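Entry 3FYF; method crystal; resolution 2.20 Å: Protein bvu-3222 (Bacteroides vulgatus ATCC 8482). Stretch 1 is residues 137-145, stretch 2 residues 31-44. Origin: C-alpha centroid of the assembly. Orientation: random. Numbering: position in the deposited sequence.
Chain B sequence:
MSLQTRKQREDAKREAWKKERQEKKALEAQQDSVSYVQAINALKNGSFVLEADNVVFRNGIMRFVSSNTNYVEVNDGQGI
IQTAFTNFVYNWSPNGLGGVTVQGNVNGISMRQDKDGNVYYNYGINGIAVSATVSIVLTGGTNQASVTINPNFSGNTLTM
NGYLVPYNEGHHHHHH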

# COMPACT_ATOMS: atom_id res chain seq x y z
N VAL B 137 -5.13 8.16 -8.77
CA VAL B 137 -3.86 8.87 -8.84
C VAL B 137 -2.84 7.86 -9.34
O VAL B 137 -2.63 6.84 -8.69
CB VAL B 137 -3.44 9.43 -7.46
CG1 VAL B 137 -2.11 10.16 -7.58
CG2 VAL B 137 -4.54 10.36 -6.87
N LEU B 138 -2.22 8.15 -10.48
CA LEU B 138 -1.14 7.32 -11.04
C LEU B 138 0.21 7.98 -10.77
O LEU B 138 0.43 9.13 -11.12
CB LEU B 138 -1.35 7.12 -12.55
CG LEU B 138 -0.24 6.58 -13.46
CD1 LEU B 138 0.06 5.11 -13.19
CD2 LEU B 138 -0.64 6.76 -14.92
N THR B 139 1.12 7.23 -10.14
CA THR B 139 2.46 7.72 -9.84
C THR B 139 3.30 7.83 -11.12
O THR B 139 3.42 6.86 -11.86
CB THR B 139 3.16 6.81 -8.80
OG1 THR B 139 2.32 6.64 -7.65
CG2 THR B 139 4.49 7.40 -8.36
N GLY B 140 3.86 9.01 -11.37
CA GLY B 140 4.66 9.27 -12.57
C GLY B 140 5.90 8.41 -12.69
O GLY B 140 6.61 8.18 -11.71
N GLY B 141 6.14 7.91 -13.91
CA GLY B 141 7.26 7.00 -14.18
C GLY B 141 7.03 5.57 -13.72
O GLY B 141 7.96 4.78 -13.71
N THR B 142 5.80 5.24 -13.31
CA THR B 142 5.41 3.89 -12.86
C THR B 142 4.01 3.57 -13.38
O THR B 142 3.33 4.44 -13.92
CB THR B 142 5.33 3.77 -11.31
OG1 THR B 142 4.20 4.51 -10.84
CG2 THR B 142 6.59 4.26 -10.60
N ASN B 143 3.56 2.32 -13.20
CA ASN B 143 2.12 2.00 -13.33
C ASN B 143 1.44 1.75 -11.98
O ASN B 143 0.38 1.13 -11.90
CB ASN B 143 1.85 0.87 -14.34
CG ASN B 143 2.21 -0.54 -13.83
OD1 ASN B 143 1.65 -1.53 -14.29
ND2 ASN B 143 3.16 -0.63 -12.91
N GLN B 144 2.05 2.27 -10.92
CA GLN B 144 1.53 2.12 -9.58
C GLN B 144 0.49 3.20 -9.33
O GLN B 144 0.73 4.39 -9.54
CB GLN B 144 2.68 2.19 -8.57
CG GLN B 144 3.66 1.04 -8.73
CD GLN B 144 4.95 1.25 -7.98
OE1 GLN B 144 4.98 1.94 -6.97
NE2 GLN B 144 6.02 0.64 -8.48
N ALA B 145 -0.70 2.78 -8.93
CA ALA B 145 -1.80 3.72 -8.83
C ALA B 145 -2.72 3.40 -7.67
O ALA B 145 -2.84 2.25 -7.26
CB ALA B 145 -2.58 3.79 -10.14
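Stretch 2 31-44: QDSVSYVQAINALK

A helix packs against a beta turn and its flanking strand ends by van der Waals contact, weak CA-H...O contacts and one bridging water, with no direct hydrogen bond between the two stretches. Residues 31-44 are helical throughout, and each backbone N from Ser-35 to Lys-44 bonds the O four residues earlier. In the other stretch Leu-138 lies in a strand, and a strand resumes at Gln-144. The CA atoms of Gly-141 and Ser-33 lie 4.9 Å apart, those of Thr-142 and Tyr-36 4.6 Å.

The N-terminal part of this helical segment meets the beta turn, and the following turns run on past Leu-138.

The loop is a compact turn. A type II turn from Thr-139 to Thr-142 is closed by Thr-142 N to Thr-139 O at 3.2 Å, and Thr-142 OG1 bonds Thr-139 O at 2.7 Å. Gly-141 takes a positive phi of 77°, a conformation that favours glycine, and its CA lies over the face of the Tyr-36 ring, 4.0 Å from the centroid, as a CH-pi contact. Tyr-36, with chi1 in t, also receives Thr-142 O near the plane of its ring, 3.3 Å from CD1.

Backbone meets backbone here: Thr-142 CA approaches Asp-32 O at 3.5 Å, and Tyr-36 CA approaches Thr-142 O at 3.3 Å. Asp-32 O already accepts from Tyr-36 N within the helix.

Asn-143 points toward the helix, its CB 3.5 Å from Ser-35 O and 4.1 Å from Ala-39 CB. One water links the stretches, donating to Asp-32 OD1 at 2.8 Å and accepting from Asn-143 N at 3.0 Å.

Farther along, Leu-138, with its CB toward the helix, supplies the apolar part of the contact. Leu-138 CD2 reaches Leu-43 CD1 at 3.9 Å, Ala-39 CB at 4.0 Å and Ile-40 CD1 at 4.1 Å.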

# COMPACT_ATOMS: atom_id res chain seq x y z
N GLN B 31 11.85 -0.13 -17.08
CA GLN B 31 10.70 -1.03 -17.04
C GLN B 31 9.46 -0.32 -16.50
O GLN B 31 8.36 -0.47 -17.04
CB GLN B 31 11.03 -2.23 -16.15
CG GLN B 31 9.91 -3.26 -16.03
CD GLN B 31 10.25 -4.43 -15.11
OE1 GLN B 31 9.37 -5.19 -14.71
NE2 GLN B 31 11.53 -4.57 -14.77
N ASP B 32 9.67 0.44 -15.42
CA ASP B 32 8.60 1.22 -14.81
C ASP B 32 8.16 2.34 -15.74
O ASP B 32 6.98 2.68 -15.79
CB ASP B 32 9.02 1.74 -13.43
CG ASP B 32 8.88 0.69 -12.34
OD1 ASP B 32 8.15 -0.30 -12.56
OD2 ASP B 32 9.51 0.85 -11.27
N SER B 33 9.11 2.88 -16.50
CA SER B 33 8.81 3.84 -17.55
C SER B 33 7.96 3.26 -18.69
O SER B 33 7.05 3.93 -19.20
CB SER B 33 10.09 4.47 -18.10
OG SER B 33 10.65 5.34 -17.13
N VAL B 34 8.23 2.00 -19.06
CA VAL B 34 7.44 1.29 -20.08
C VAL B 34 6.00 1.10 -19.61
O VAL B 34 5.05 1.41 -20.34
CB VAL B 34 8.10 -0.07 -20.47
CG1 VAL B 34 7.10 -1.02 -21.14
CG2 VAL B 34 9.31 0.17 -21.38
N SER B 35 5.85 0.62 -18.37
CA SER B 35 4.55 0.42 -17.74
C SER B 35 3.77 1.72 -17.56
O SER B 35 2.54 1.73 -17.64
CB SER B 35 4.73 -0.26 -16.39
OG SER B 35 5.69 -1.30 -16.46
N TYR B 36 4.50 2.82 -17.33
CA TYR B 36 3.94 4.16 -17.20
C TYR B 36 3.23 4.61 -18.48
O TYR B 36 2.05 4.96 -18.43
CB TYR B 36 5.03 5.15 -16.81
CG TYR B 36 4.63 6.60 -16.79
CD1 TYR B 36 3.63 7.06 -15.93
CD2 TYR B 36 5.28 7.53 -17.60
CE1 TYR B 36 3.28 8.39 -15.88
CE2 TYR B 36 4.93 8.88 -17.56
CZ TYR B 36 3.93 9.30 -16.70
OH TYR B 36 3.58 10.62 -16.66
N VAL B 37 3.95 4.58 -19.60
CA VAL B 37 3.45 4.97 -20.92
C VAL B 37 2.23 4.12 -21.33
O VAL B 37 1.23 4.65 -21.83
CB VAL B 37 4.58 4.92 -21.99
CG1 VAL B 37 4.05 5.25 -23.39
CG2 VAL B 37 5.71 5.88 -21.62
N GLN B 38 2.32 2.81 -21.07
CA GLN B 38 1.20 1.89 -21.24
C GLN B 38 -0.02 2.25 -20.38
O GLN B 38 -1.15 2.07 -20.83
CB GLN B 38 1.62 0.45 -20.92
CG GLN B 38 2.43 -0.23 -22.03
CD GLN B 38 2.82 -1.65 -21.67
OE1 GLN B 38 2.63 -2.11 -20.55
NE2 GLN B 38 3.39 -2.36 -22.65
N ALA B 39 0.22 2.73 -19.16
CA ALA B 39 -0.86 3.16 -18.27
C ALA B 39 -1.50 4.48 -18.73
O ALA B 39 -2.72 4.61 -18.71
CB ALA B 39 -0.37 3.28 -16.82
N ILE B 40 -0.65 5.43 -19.14
CA ILE B 40 -1.08 6.71 -19.72
C ILE B 40 -1.98 6.48 -20.94
O ILE B 40 -3.10 7.01 -21.00
CB ILE B 40 0.16 7.57 -20.16
CG1 ILE B 40 1.01 7.97 -18.95
CG2 ILE B 40 -0.26 8.83 -20.95
CD1 ILE B 40 0.42 9.07 -18.12
N ASN B 41 -1.50 5.67 -21.88
CA ASN B 41 -2.24 5.31 -23.09
C ASN B 41 -3.51 4.51 -22.82
O ASN B 41 -4.49 4.65 -23.55
CB ASN B 41 -1.34 4.54 -24.07
CG ASN B 41 -0.23 5.41 -24.64
OD1 ASN B 41 -0.32 6.63 -24.66
ND2 ASN B 41 0.83 4.76 -25.10
N ALA B 42 -3.50 3.70 -21.77
CA ALA B 42 -4.69 2.97 -21.35
C ALA B 42 -5.75 3.93 -20.81
O ALA B 42 -6.94 3.73 -21.05
CB ALA B 42 -4.34 1.93 -20.32
N LEU B 43 -5.30 4.96 -20.09
CA LEU B 43 -6.21 5.95 -19.51
C LEU B 43 -6.79 6.86 -20.59
O LEU B 43 -7.97 7.19 -20.54
CB LEU B 43 -5.51 6.80 -18.44
CG LEU B 43 -5.18 6.19 -17.08
CD1 LEU B 43 -4.23 7.12 -16.32
CD2 LEU B 43 -6.43 5.90 -16.25
N LYS B 44 -5.95 7.26 -21.54
CA LYS B 44 -6.33 8.11 -22.67
C LYS B 44 -7.38 7.43 -23.54
O LYS B 44 -8.37 8.05 -23.92
CB LYS B 44 -5.10 8.45 -23.52
CG LYS B 44 -4.23 9.55 -22.94
CD LYS B 44 -3.07 9.89 -23.85
CE LYS B 44 -2.27 11.06 -23.31
NZ LYS B 44 -3.07 12.32 -23.23
O HOH W 1 5.52 0.35 -11.95